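Cellulose binding protein (Clavibacter michiganensis, PDB 4JJO) probably loosens plant cell walls by binding polysaccharides such as cellulose, this chain being the two-domain expansin part of a longer, probable cellulase. Local coordinates at residues Tyr10-Gly15 with Val65-His70; Pro26-Pro29 with Met33-Ala36; Val110-Lys115 with Val179-Leu184; Trp121-Gln126 with Ser160-Gly165. One frame throughout, in Å; residues are numbered along the deposited sequence.

Contact 1 of 4, residues Tyr10-Gly15 with Val65-His70; sequences YSLGQG and VADQCH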
loop_
_atom_site.group_PDB
_atom_site.type_symbol
_atom_site.label_atom_id
_atom_site.label_comp_id
_atom_site.label_asym_id
_atom_site.label_seq_id
_atom_site.Cartn_x
_atom_site.Cartn_y
_atom_site.Cartn_z
ATOM N N TYR A 10 2.423 -17.428 -5.173
ATOM C CA TYR A 10 0.974 -17.563 -5.152
ATOM C C TYR A 10 0.389 -16.599 -6.176
ATOM O O TYR A 10 1.129 -15.890 -6.862
ATOM C CB TYR A 10 0.421 -17.264 -3.757
ATOM C CG TYR A 10 0.143 -15.802 -3.497
ATOM C CD1 TYR A 10 -1.144 -15.359 -3.231
ATOM C CD2 TYR A 10 1.167 -14.866 -3.516
ATOM C CE1 TYR A 10 -1.405 -14.028 -2.988
ATOM C CE2 TYR A 10 0.915 -13.532 -3.278
ATOM C CZ TYR A 10 -0.372 -13.119 -3.013
ATOM O OH TYR A 10 -0.634 -11.792 -2.770
ATOM N N SER A 11 -0.933 -16.573 -6.293
ATOM C CA SER A 11 -1.575 -15.683 -7.251
ATOM C C SER A 11 -2.883 -15.107 -6.728
ATOM O O SER A 11 -3.702 -15.819 -6.147
ATOM C CB SER A 11 -1.843 -16.421 -8.563
ATOM O OG SER A 11 -2.111 -15.501 -9.608
ATOM N N LEU A 12 -3.065 -13.807 -6.939
ATOM C CA LEU A 12 -4.349 -13.159 -6.711
ATOM C C LEU A 12 -5.207 -13.270 -7.966
ATOM O O LEU A 12 -6.371 -12.866 -7.976
ATOM C CB LEU A 12 -4.143 -11.685 -6.357
ATOM C CG LEU A 12 -3.503 -11.412 -4.998
ATOM C CD1 LEU A 12 -3.255 -9.925 -4.821
ATOM C CD2 LEU A 12 -4.385 -11.949 -3.885
ATOM N N GLY A 13 -4.618 -13.823 -9.023
ATOM C CA GLY A 13 -5.283 -13.948 -10.304
ATOM C C GLY A 13 -5.628 -12.604 -10.910
ATOM O O GLY A 13 -4.899 -11.624 -10.742
ATOM N N GLN A 14 -6.747 -12.568 -11.624
ATOM C CA GLN A 14 -7.216 -11.359 -12.281
ATOM C C GLN A 14 -7.542 -10.277 -11.263
ATOM O O GLN A 14 -7.309 -9.094 -11.507
ATOM C CB GLN A 14 -8.464 -11.674 -13.106
ATOM C CG GLN A 14 -8.985 -10.506 -13.909
ATOM C CD GLN A 14 -10.111 -10.891 -14.843
ATOM O OE1 GLN A 14 -10.289 -10.279 -15.894
ATOM N NE2 GLN A 14 -10.890 -11.898 -14.458
ATOM N N GLY A 15 -8.089 -10.685 -10.125
ATOM C CA GLY A 15 -8.511 -9.742 -9.108
ATOM C C GLY A 15 -9.788 -9.029 -9.509
ATOM O O GLY A 15 -10.313 -9.233 -10.604
ATOM N N VAL A 65 4.105 -4.371 -2.078
ATOM C CA VAL A 65 3.522 -5.093 -0.956
ATOM C C VAL A 65 2.011 -4.919 -1.015
ATOM O O VAL A 65 1.500 -3.806 -0.908
ATOM C CB VAL A 65 4.055 -4.588 0.393
ATOM C CG1 VAL A 65 3.267 -5.210 1.534
ATOM C CG2 VAL A 65 5.537 -4.904 0.535
ATOM N N ALA A 66 1.299 -6.028 -1.188
ATOM C CA ALA A 66 -0.124 -5.977 -1.487
ATOM C C ALA A 66 -0.961 -6.873 -0.585
ATOM O O ALA A 66 -2.189 -6.823 -0.634
ATOM C CB ALA A 66 -0.346 -6.378 -2.928
ATOM N N ASP A 67 -0.311 -7.691 0.236
ATOM C CA ASP A 67 -1.019 -8.771 0.913
ATOM C C ASP A 67 -0.286 -9.237 2.166
ATOM O O ASP A 67 0.880 -8.898 2.378
ATOM C CB ASP A 67 -1.167 -9.949 -0.053
ATOM C CG ASP A 67 -2.408 -10.783 0.216
ATOM O OD1 ASP A 67 -3.069 -10.574 1.255
ATOM O OD2 ASP A 67 -2.724 -11.652 -0.627
ATOM N N GLN A 68 -0.978 -10.022 2.987
ATOM C CA GLN A 68 -0.384 -10.620 4.175
ATOM C C GLN A 68 -0.292 -12.136 4.035
ATOM O O GLN A 68 -1.273 -12.800 3.700
ATOM C CB GLN A 68 -1.205 -10.273 5.420
ATOM C CG GLN A 68 -0.776 -11.030 6.675
ATOM C CD GLN A 68 -1.410 -10.499 7.954
ATOM O OE1 GLN A 68 -0.958 -10.818 9.052
ATOM N NE2 GLN A 68 -2.460 -9.695 7.820
ATOM N N CYS A 69 0.894 -12.673 4.299
ATOM C CA CYS A 69 1.102 -14.116 4.332
ATOM C C CYS A 69 1.134 -14.577 5.781
ATOM O O CYS A 69 2.174 -14.512 6.436
ATOM C CB CYS A 69 2.415 -14.486 3.642
ATOM S SG CYS A 69 2.779 -16.264 3.639
ATOM N N HIS A 70 -0.008 -15.043 6.276
ATOM C CA HIS A 70 -0.140 -15.410 7.681
ATOM C C HIS A 70 0.799 -16.545 8.086
ATOM O O HIS A 70 1.258 -16.594 9.227
ATOM C CB HIS A 70 -1.587 -15.803 7.993
ATOM C CG HIS A 70 -2.565 -14.680 7.841
ATOM N ND1 HIS A 70 -3.252 -14.441 6.670
ATOM C CD2 HIS A 70 -2.976 -13.732 8.717
ATOM C CE1 HIS A 70 -4.041 -13.393 6.830
ATOM N NE2 HIS A 70 -3.892 -12.945 8.065
#
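Asp67, which faces Tyr10 and Leu12, has its carboxylate OD1 gripped by two backbone amides. One is the N of the next residue, Gln68, 2.8 Å from Asp67 OD1 and coming from above the carboxylate plane, 36° out of it; the other is the N of Asn22, in the long loop ahead of strand 34-38. With OD1 so held, OD2 is turned toward the 10-15 segment. There Tyr10 OH lies 3.0 Å from Asp67 OD2 and 3.3 Å from Asp67 CB, with the phenol ring and the carboxylate inclined at 49° to each other. Tyr10 sets its CG between its own N and carbonyl carbon (chi1 87°), which sends the ring from the end of strand 3-10 toward the aspartate. Leu12 adds a methyl: its CD2 is 3.7 Å from the same Asp67 OD2. Between these two residues Ser11 makes an ST turn, its OG accepting from Gly13 N at 3.1 Å. The contact lies at the surface of the double-psi beta-barrel domain. Backbone hydrogen bonds tie Tyr10 to Leu79 of strand 76-80 and Asp67 to Val37, while the side chains of Tyr10 and Asp67 both touch Ala36 on strand 34-38.

Contact 2 of 4, residues Pro26-Pro29 with Met33-Ala36; sequences PAVP and MYVA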
loop_
_atom_site.group_PDB
_atom_site.type_symbol
_atom_site.label_atom_id
_atom_site.label_comp_id
_atom_site.label_asym_id
_atom_site.label_seq_id
_atom_site.Cartn_x
_atom_site.Cartn_y
_atom_site.Cartn_z
ATOM N N PRO A 26 -6.958 -1.186 -5.224
ATOM C CA PRO A 26 -8.010 -1.043 -6.240
ATOM C C PRO A 26 -7.853 -2.060 -7.368
ATOM O O PRO A 26 -8.840 -2.492 -7.961
ATOM C CB PRO A 26 -7.796 0.377 -6.776
ATOM C CG PRO A 26 -7.057 1.091 -5.715
ATOM C CD PRO A 26 -6.213 0.069 -5.020
ATOM N N ALA A 27 -6.611 -2.435 -7.656
ATOM C CA ALA A 27 -6.326 -3.367 -8.734
ATOM C C ALA A 27 -5.049 -4.145 -8.459
ATOM O O ALA A 27 -4.135 -3.650 -7.804
ATOM C CB ALA A 27 -6.190 -2.619 -10.044
ATOM N N VAL A 28 -4.995 -5.374 -8.961
ATOM C CA VAL A 28 -3.739 -6.099 -9.032
ATOM C C VAL A 28 -2.842 -5.289 -9.956
ATOM O O VAL A 28 -3.281 -4.873 -11.025
ATOM C CB VAL A 28 -3.935 -7.510 -9.613
ATOM C CG1 VAL A 28 -2.595 -8.161 -9.892
ATOM C CG2 VAL A 28 -4.762 -8.371 -8.669
ATOM N N PRO A 29 -1.586 -5.044 -9.550
ATOM C CA PRO A 29 -0.740 -4.213 -10.416
ATOM C C PRO A 29 -0.631 -4.781 -11.825
ATOM O O PRO A 29 -0.624 -5.999 -12.000
ATOM C CB PRO A 29 0.623 -4.223 -9.713
ATOM C CG PRO A 29 0.562 -5.329 -8.714
ATOM C CD PRO A 29 -0.877 -5.491 -8.341
ATOM N N MET A 33 3.615 -7.598 -10.494
ATOM C CA MET A 33 4.733 -7.693 -9.565
ATOM C C MET A 33 4.277 -7.257 -8.180
ATOM O O MET A 33 4.243 -6.067 -7.865
ATOM C CB MET A 33 5.900 -6.831 -10.039
ATOM C CG MET A 33 6.472 -7.252 -11.386
ATOM S SD MET A 33 7.159 -8.921 -11.368
ATOM C CE MET A 33 7.568 -9.143 -13.094
ATOM N N TYR A 34 3.914 -8.237 -7.363
ATOM C CA TYR A 34 3.423 -7.969 -6.019
ATOM C C TYR A 34 3.849 -9.083 -5.080
ATOM O O TYR A 34 4.422 -10.082 -5.514
ATOM C CB TYR A 34 1.901 -7.827 -6.019
ATOM C CG TYR A 34 1.159 -9.020 -6.582
ATOM C CD1 TYR A 34 0.768 -10.067 -5.762
ATOM C CD2 TYR A 34 0.836 -9.088 -7.930
ATOM C CE1 TYR A 34 0.085 -11.155 -6.271
ATOM C CE2 TYR A 34 0.153 -10.168 -8.447
ATOM C CZ TYR A 34 -0.221 -11.197 -7.614
ATOM O OH TYR A 34 -0.901 -12.276 -8.130
ATOM N N VAL A 35 3.564 -8.915 -3.795
ATOM C CA VAL A 35 4.046 -9.849 -2.789
ATOM C C VAL A 35 3.177 -9.821 -1.541
ATOM O O VAL A 35 2.602 -8.788 -1.193
ATOM C CB VAL A 35 5.498 -9.512 -2.390
ATOM C CG1 VAL A 35 5.566 -8.128 -1.762
ATOM C CG2 VAL A 35 6.062 -10.565 -1.450
ATOM N N ALA A 36 3.074 -10.974 -0.885
ATOM C CA ALA A 36 2.454 -11.070 0.424
ATOM C C ALA A 36 3.559 -11.249 1.454
ATOM O O ALA A 36 4.457 -12.072 1.276
ATOM C CB ALA A 36 1.495 -12.237 0.474
#
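Pro29 and Tyr34 bury the most surface here, with Val28 next, and the three join a loop to the start of a barrel strand. The domain is the double-psi beta barrel of expansins: the 26-29 segment lies late in the long connection from strand 3-10, and Tyr34 opens strand 34-38. The Pro29 and Tyr34 side chains cross at about a right angle. Pro29 CG does most of the touching, at 3.8 Å from Tyr34 CD2 and 3.9 Å from Tyr34 CB, and Pro29 CD is 4.0 Å from Tyr34 CD2. The same CG also lies 3.8 Å from the carbonyl O of Met33, so the proline covers the backbone just ahead of the strand as well as the ring.

Tyr34 holds its CG between the backbone N and the carbonyl carbon (chi1 57°), which swings the ring back toward the incoming loop. Its hydroxyl reaches past both loop residues to the backbone N of Leu12, with which it is hydrogen-bonded; the buried phenol is thereby tied to a second part of the connection. The short return between the segments is fastened by polar groups: Pro29 O accepts from Arg32 NH1, and Met33 N gives its hydrogen to Asp31 OD1. Val28 packs on the tyrosine at a slant and also on Leu12 and Asn20. Having CG1 anti to the backbone N (chi1 171°) brings that methyl of Val28 within 3.7 Å of Tyr34 CE2.

Contact 3 of 4, residues Val110-Lys115 with Val179-Leu184; sequences VAIRVK and VVLPGL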
loop_
_atom_site.group_PDB
_atom_site.type_symbol
_atom_site.label_atom_id
_atom_site.label_comp_id
_atom_site.label_asym_id
_atom_site.label_seq_id
_atom_site.Cartn_x
_atom_site.Cartn_y
_atom_site.Cartn_z
ATOM N N VAL A 110 0.201 11.131 -5.521
ATOM C CA VAL A 110 -0.672 10.636 -4.471
ATOM C C VAL A 110 -2.125 10.651 -4.933
ATOM O O VAL A 110 -2.558 11.569 -5.626
ATOM C CB VAL A 110 -0.534 11.496 -3.199
ATOM C CG1 VAL A 110 -1.579 11.106 -2.163
ATOM C CG2 VAL A 110 0.869 11.365 -2.626
ATOM N N ALA A 111 -2.864 9.612 -4.561
ATOM C CA ALA A 111 -4.297 9.564 -4.820
ATOM C C ALA A 111 -5.029 9.123 -3.565
ATOM O O ALA A 111 -4.445 8.502 -2.679
ATOM C CB ALA A 111 -4.606 8.626 -5.976
ATOM N N ILE A 112 -6.311 9.455 -3.499
ATOM C CA ILE A 112 -7.152 9.072 -2.375
ATOM C C ILE A 112 -8.389 8.368 -2.900
ATOM O O ILE A 112 -9.047 8.870 -3.814
ATOM C CB ILE A 112 -7.609 10.303 -1.572
ATOM C CG1 ILE A 112 -6.409 11.048 -0.982
ATOM C CG2 ILE A 112 -8.584 9.901 -0.472
ATOM C CD1 ILE A 112 -5.534 10.212 -0.090
ATOM N N ARG A 113 -8.700 7.206 -2.337
ATOM C CA ARG A 113 -9.964 6.546 -2.632
ATOM C C ARG A 113 -10.814 6.476 -1.377
ATOM O O ARG A 113 -10.423 5.870 -0.377
ATOM C CB ARG A 113 -9.754 5.138 -3.197
ATOM C CG ARG A 113 -11.068 4.406 -3.441
ATOM C CD ARG A 113 -10.910 3.132 -4.254
ATOM N NE ARG A 113 -10.088 2.131 -3.578
ATOM C CZ ARG A 113 -10.186 0.820 -3.772
ATOM N NH1 ARG A 113 -11.077 0.327 -4.622
ATOM N NH2 ARG A 113 -9.390 -0.007 -3.108
ATOM N N VAL A 114 -11.976 7.113 -1.430
ATOM C CA VAL A 114 -12.940 7.005 -0.351
ATOM C C VAL A 114 -13.570 5.622 -0.427
ATOM O O VAL A 114 -13.948 5.168 -1.506
ATOM C CB VAL A 114 -14.037 8.076 -0.459
ATOM C CG1 VAL A 114 -15.049 7.904 0.655
ATOM C CG2 VAL A 114 -13.426 9.467 -0.415
ATOM N N LYS A 115 -13.670 4.949 0.714
ATOM C CA LYS A 115 -14.233 3.610 0.756
ATOM C C LYS A 115 -15.710 3.644 0.404
ATOM O O LYS A 115 -16.425 4.573 0.784
ATOM C CB LYS A 115 -14.068 3.004 2.148
ATOM C CG LYS A 115 -14.386 1.519 2.193
ATOM C CD LYS A 115 -14.291 0.949 3.595
ATOM C CE LYS A 115 -14.472 -0.561 3.559
ATOM N NZ LYS A 115 -14.600 -1.175 4.909
ATOM N N VAL A 179 1.772 16.003 3.022
ATOM C CA VAL A 179 1.058 16.595 1.903
ATOM C C VAL A 179 -0.349 16.961 2.350
ATOM O O VAL A 179 -0.995 16.205 3.078
ATOM C CB VAL A 179 0.963 15.652 0.686
ATOM C CG1 VAL A 179 2.341 15.404 0.092
ATOM C CG2 VAL A 179 0.286 14.340 1.058
ATOM N N VAL A 180 -0.813 18.127 1.920
ATOM C CA VAL A 180 -2.172 18.562 2.208
ATOM C C VAL A 180 -2.969 18.543 0.915
ATOM O O VAL A 180 -2.578 19.163 -0.077
ATOM C CB VAL A 180 -2.199 19.968 2.826
ATOM C CG1 VAL A 180 -3.630 20.464 2.967
ATOM C CG2 VAL A 180 -1.495 19.958 4.177
ATOM N N LEU A 181 -4.090 17.830 0.937
ATOM C CA LEU A 181 -4.861 17.557 -0.266
ATOM C C LEU A 181 -6.253 18.169 -0.179
ATOM O O LEU A 181 -7.170 17.559 0.369
ATOM C CB LEU A 181 -4.978 16.045 -0.464
ATOM C CG LEU A 181 -3.669 15.266 -0.295
ATOM C CD1 LEU A 181 -3.941 13.774 -0.224
ATOM C CD2 LEU A 181 -2.699 15.585 -1.418
ATOM N N PRO A 182 -6.417 19.383 -0.725
ATOM C CA PRO A 182 -7.702 20.088 -0.684
ATOM C C PRO A 182 -8.671 19.667 -1.786
ATOM O O PRO A 182 -8.275 19.080 -2.793
ATOM C CB PRO A 182 -7.293 21.543 -0.907
ATOM C CG PRO A 182 -6.096 21.451 -1.765
ATOM C CD PRO A 182 -5.355 20.221 -1.310
ATOM N N GLY A 183 -9.944 19.977 -1.580
ATOM C CA GLY A 183 -10.938 19.868 -2.631
ATOM C C GLY A 183 -11.401 18.457 -2.928
ATOM O O GLY A 183 -12.071 18.221 -3.932
ATOM N N LEU A 184 -11.052 17.516 -2.059
ATOM C CA LEU A 184 -11.467 16.134 -2.243
ATOM C C LEU A 184 -12.968 16.008 -2.035
ATOM O O LEU A 184 -13.553 16.700 -1.203
ATOM C CB LEU A 184 -10.722 15.219 -1.276
ATOM C CG LEU A 184 -9.213 15.117 -1.502
ATOM C CD1 LEU A 184 -8.582 14.261 -0.422
ATOM C CD2 LEU A 184 -8.910 14.557 -2.883
#
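Ile112 meets two leucines at once. Its CG1 lies 3.8 Å from Leu181 CD1 and 3.9 Å from Leu184 CD1, and its CD1 is also 3.9 Å from Leu181 CD1. Leu181 is crossed obliquely, whereas Leu184 is crossed at about a right angle. Ile112 CG1, anti to the carbonyl carbon and beside the backbone N (chi1 -62°), is the atom placed between the two leucine methyls; the bent second torsion keeps Ile112 CD1 alongside Leu181 CD1. Val110, two residues earlier on the same side of the chain, brings its CG1 to 4.1 Å from Leu181 CD1, so that one methyl is touched by both residues. No hydrogen bond joins the two segments, and their CA atoms come no nearer than 8.3 Å, between Ile112 and Leu184.

That spacing is the one expected across the hydrophobic interior of a beta sandwich, here the immunoglobulin-like C-terminal domain of expansins. Strand 111-114 lies between 124-128 and 191-193, whereas strand 178-184 is paired with 167-173.

The second shell sets the positions of these side chains. Ile112 rests on Leu125 and Val127 of the adjoining strand, and its backbone is hydrogen-bonded to Gln192. Val110 is fixed by backbone hydrogen bonds to Thr194 and Ser196. Behind the leucines, the side chain of Leu184 packs on Val169. Gly183 and Leu184 both face Leu167 in a G1 beta bulge, with Gly183 at positive phi (77°) where the chain turns its corner, between the two leucines that point inward.

Contact 4 of 4, residues Trp121-Gln126 with Ser160-Gly165; sequences WWAGLQ and SPIQDG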
loop_
_atom_site.group_PDB
_atom_site.type_symbol
_atom_site.label_atom_id
_atom_site.label_comp_id
_atom_site.label_asym_id
_atom_site.label_seq_id
_atom_site.Cartn_x
_atom_site.Cartn_y
_atom_site.Cartn_z
ATOM N N TRP A 121 -21.153 10.448 8.494
ATOM C CA TRP A 121 -21.278 9.696 9.740
ATOM C C TRP A 121 -20.017 8.890 10.018
ATOM O O TRP A 121 -19.525 8.852 11.145
ATOM C CB TRP A 121 -22.471 8.739 9.669
ATOM C CG TRP A 121 -23.796 9.412 9.470
ATOM C CD1 TRP A 121 -24.492 9.523 8.302
ATOM C CD2 TRP A 121 -24.591 10.056 10.473
ATOM N NE1 TRP A 121 -25.666 10.200 8.514
ATOM C CE2 TRP A 121 -25.752 10.537 9.838
ATOM C CE3 TRP A 121 -24.431 10.273 11.844
ATOM C CZ2 TRP A 121 -26.747 11.225 10.529
ATOM C CZ3 TRP A 121 -25.420 10.957 12.527
ATOM C CH2 TRP A 121 -26.564 11.422 11.869
ATOM N N TRP A 122 -19.510 8.244 8.973
ATOM C CA TRP A 122 -18.351 7.367 9.073
ATOM C C TRP A 122 -17.751 7.213 7.686
ATOM O O TRP A 122 -18.468 6.983 6.713
ATOM C CB TRP A 122 -18.760 5.994 9.615
ATOM C CG TRP A 122 -17.616 5.040 9.809
ATOM C CD1 TRP A 122 -16.883 4.860 10.948
ATOM C CD2 TRP A 122 -17.081 4.129 8.838
ATOM N NE1 TRP A 122 -15.925 3.895 10.745
ATOM C CE2 TRP A 122 -16.023 3.433 9.460
ATOM C CE3 TRP A 122 -17.390 3.840 7.506
ATOM C CZ2 TRP A 122 -15.277 2.463 8.792
ATOM C CZ3 TRP A 122 -16.647 2.875 6.844
ATOM C CH2 TRP A 122 -15.600 2.202 7.488
ATOM N N ALA A 123 -16.436 7.349 7.590
ATOM C CA ALA A 123 -15.780 7.256 6.298
ATOM C C ALA A 123 -14.446 6.539 6.392
ATOM O O ALA A 123 -13.813 6.504 7.448
ATOM C CB ALA A 123 -15.589 8.642 5.707
ATOM N N GLY A 124 -14.035 5.965 5.269
ATOM C CA GLY A 124 -12.733 5.348 5.147
ATOM C C GLY A 124 -11.977 5.954 3.982
ATOM O O GLY A 124 -12.564 6.240 2.936
ATOM N N LEU A 125 -10.679 6.167 4.164
ATOM C CA LEU A 125 -9.833 6.676 3.096
ATOM C C LEU A 125 -8.655 5.746 2.875
ATOM O O LEU A 125 -8.054 5.242 3.824
ATOM C CB LEU A 125 -9.297 8.069 3.425
ATOM C CG LEU A 125 -10.281 9.219 3.627
ATOM C CD1 LEU A 125 -9.499 10.509 3.778
ATOM C CD2 LEU A 125 -11.259 9.319 2.475
ATOM N N GLN A 126 -8.329 5.527 1.610
ATOM C CA GLN A 126 -7.139 4.784 1.245
ATOM C C GLN A 126 -6.177 5.715 0.527
ATOM O O GLN A 126 -6.567 6.423 -0.404
ATOM C CB GLN A 126 -7.516 3.614 0.345
ATOM C CG GLN A 126 -6.331 2.858 -0.215
ATOM C CD GLN A 126 -6.756 1.653 -1.015
ATOM O OE1 GLN A 126 -7.526 1.771 -1.968
ATOM N NE2 GLN A 126 -6.274 0.478 -0.619
ATOM N N SER A 160 -15.041 9.485 14.461
ATOM C CA SER A 160 -16.226 10.293 14.711
ATOM C C SER A 160 -16.554 11.069 13.440
ATOM O O SER A 160 -15.729 11.133 12.529
ATOM C CB SER A 160 -15.991 11.238 15.892
ATOM O OG SER A 160 -14.898 12.108 15.655
ATOM N N PRO A 161 -17.764 11.646 13.366
ATOM C CA PRO A 161 -18.217 12.273 12.119
ATOM C C PRO A 161 -17.292 13.360 11.580
ATOM O O PRO A 161 -16.512 13.962 12.323
ATOM C CB PRO A 161 -19.570 12.875 12.505
ATOM C CG PRO A 161 -20.045 12.026 13.611
ATOM C CD PRO A 161 -18.816 11.680 14.398
ATOM N N ILE A 162 -17.395 13.598 10.277
ATOM C CA ILE A 162 -16.639 14.649 9.612
ATOM C C ILE A 162 -17.590 15.697 9.055
ATOM O O ILE A 162 -18.796 15.461 8.939
ATOM C CB ILE A 162 -15.772 14.096 8.471
ATOM C CG1 ILE A 162 -16.624 13.286 7.488
ATOM C CG2 ILE A 162 -14.658 13.235 9.034
ATOM C CD1 ILE A 162 -15.908 12.935 6.203
ATOM N N GLN A 163 -17.039 16.852 8.706
ATOM C CA GLN A 163 -17.843 17.970 8.240
ATOM C C GLN A 163 -18.277 17.787 6.790
ATOM O O GLN A 163 -17.635 17.075 6.016
ATOM C CB GLN A 163 -17.075 19.284 8.399
ATOM C CG GLN A 163 -15.824 19.394 7.547
ATOM C CD GLN A 163 -15.040 20.654 7.845
ATOM O OE1 GLN A 163 -14.841 21.014 9.005
ATOM N NE2 GLN A 163 -14.601 21.341 6.796
ATOM N N ASP A 164 -19.382 18.435 6.441
ATOM C CA ASP A 164 -19.926 18.384 5.093
ATOM C C ASP A 164 -19.066 19.235 4.165
ATOM O O ASP A 164 -18.234 20.017 4.624
ATOM C CB ASP A 164 -21.368 18.890 5.101
ATOM C CG ASP A 164 -22.042 18.766 3.749
ATOM O OD1 ASP A 164 -21.584 17.952 2.921
ATOM O OD2 ASP A 164 -23.039 19.482 3.522
ATOM N N GLY A 165 -19.261 19.075 2.861
ATOM C CA GLY A 165 -18.500 19.834 1.889
ATOM C C GLY A 165 -17.198 19.151 1.521
ATOM O O GLY A 165 -16.968 17.999 1.893
#
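Ile162 reaches across to Ala123 with the tip of its side chain. Ile162 CB itself is 6.1 Å from Ala123 CB, and the branch methyl CG2 likewise stays beyond touching distance of the alanine. CG1 begins the approach: it is set between the backbone N and the carbonyl carbon (chi1 54°), and from there the chain runs on extended (chi2 169°). Ile162 CD1 then arrives 4.3 Å from Ala123 CB, a loose methyl-to-methyl contact. Elsewhere the isoleucine lies on Leu146 and Ile139, side chains of the two neighbouring strands 144-150 and 134-141. Ala123 is placed by Thr158, whose backbone and OG1 are both hydrogen-bonded to its backbone.

The other half of the contact is backbone against proline. Trp121 O lies 3.8 Å from Pro161 CA, and Pro161 CG approaches the same oxygen at 4.1 Å. At 4.7 Å between their CA atoms, Trp121 and Pro161 bring the two segments to their nearest approach, while both Trp121 and Trp122 direct their CB away from the 160-165 segment. Trp121 has the most surface covered in this contact, by its backbone carbonyl against Pro161 and by its indole, whose CE3 stays 5.0 Å from Pro161 CG. Next to this, Ile162 makes a backbone hydrogen bond with Arg120, joining the loop to the residue just ahead of the tryptophans.

Both indoles are exposed. Adjacent exposed tryptophans on this domain are consistent with the aromatic cellulose-binding surface of the C-terminal domain in other expansins.

How the contacts relate
The contacts fall into two pairs, one in each domain. Contacts 1 and 2 have centres 7 Å apart and share the N-terminal barrel sheet, where Ala66 N lies 3.1 Å from Val35 O; contact 2 is nested within the loop that contact 1 closes. Contact 4 is likewise nested inside contact 3, with centres 12 Å apart, and it carries the exposed tryptophans of the probable cellulose-binding face. Among the contacts, Pro26 of contact 2 is where the two pairs touch: its N is 3.4 Å from Arg113 NH2 and its CD 3.7 Å from Gln126 OE1. Contact 1 remains apart from contacts 3 and 4, at centre distances of 25 and 29 Å.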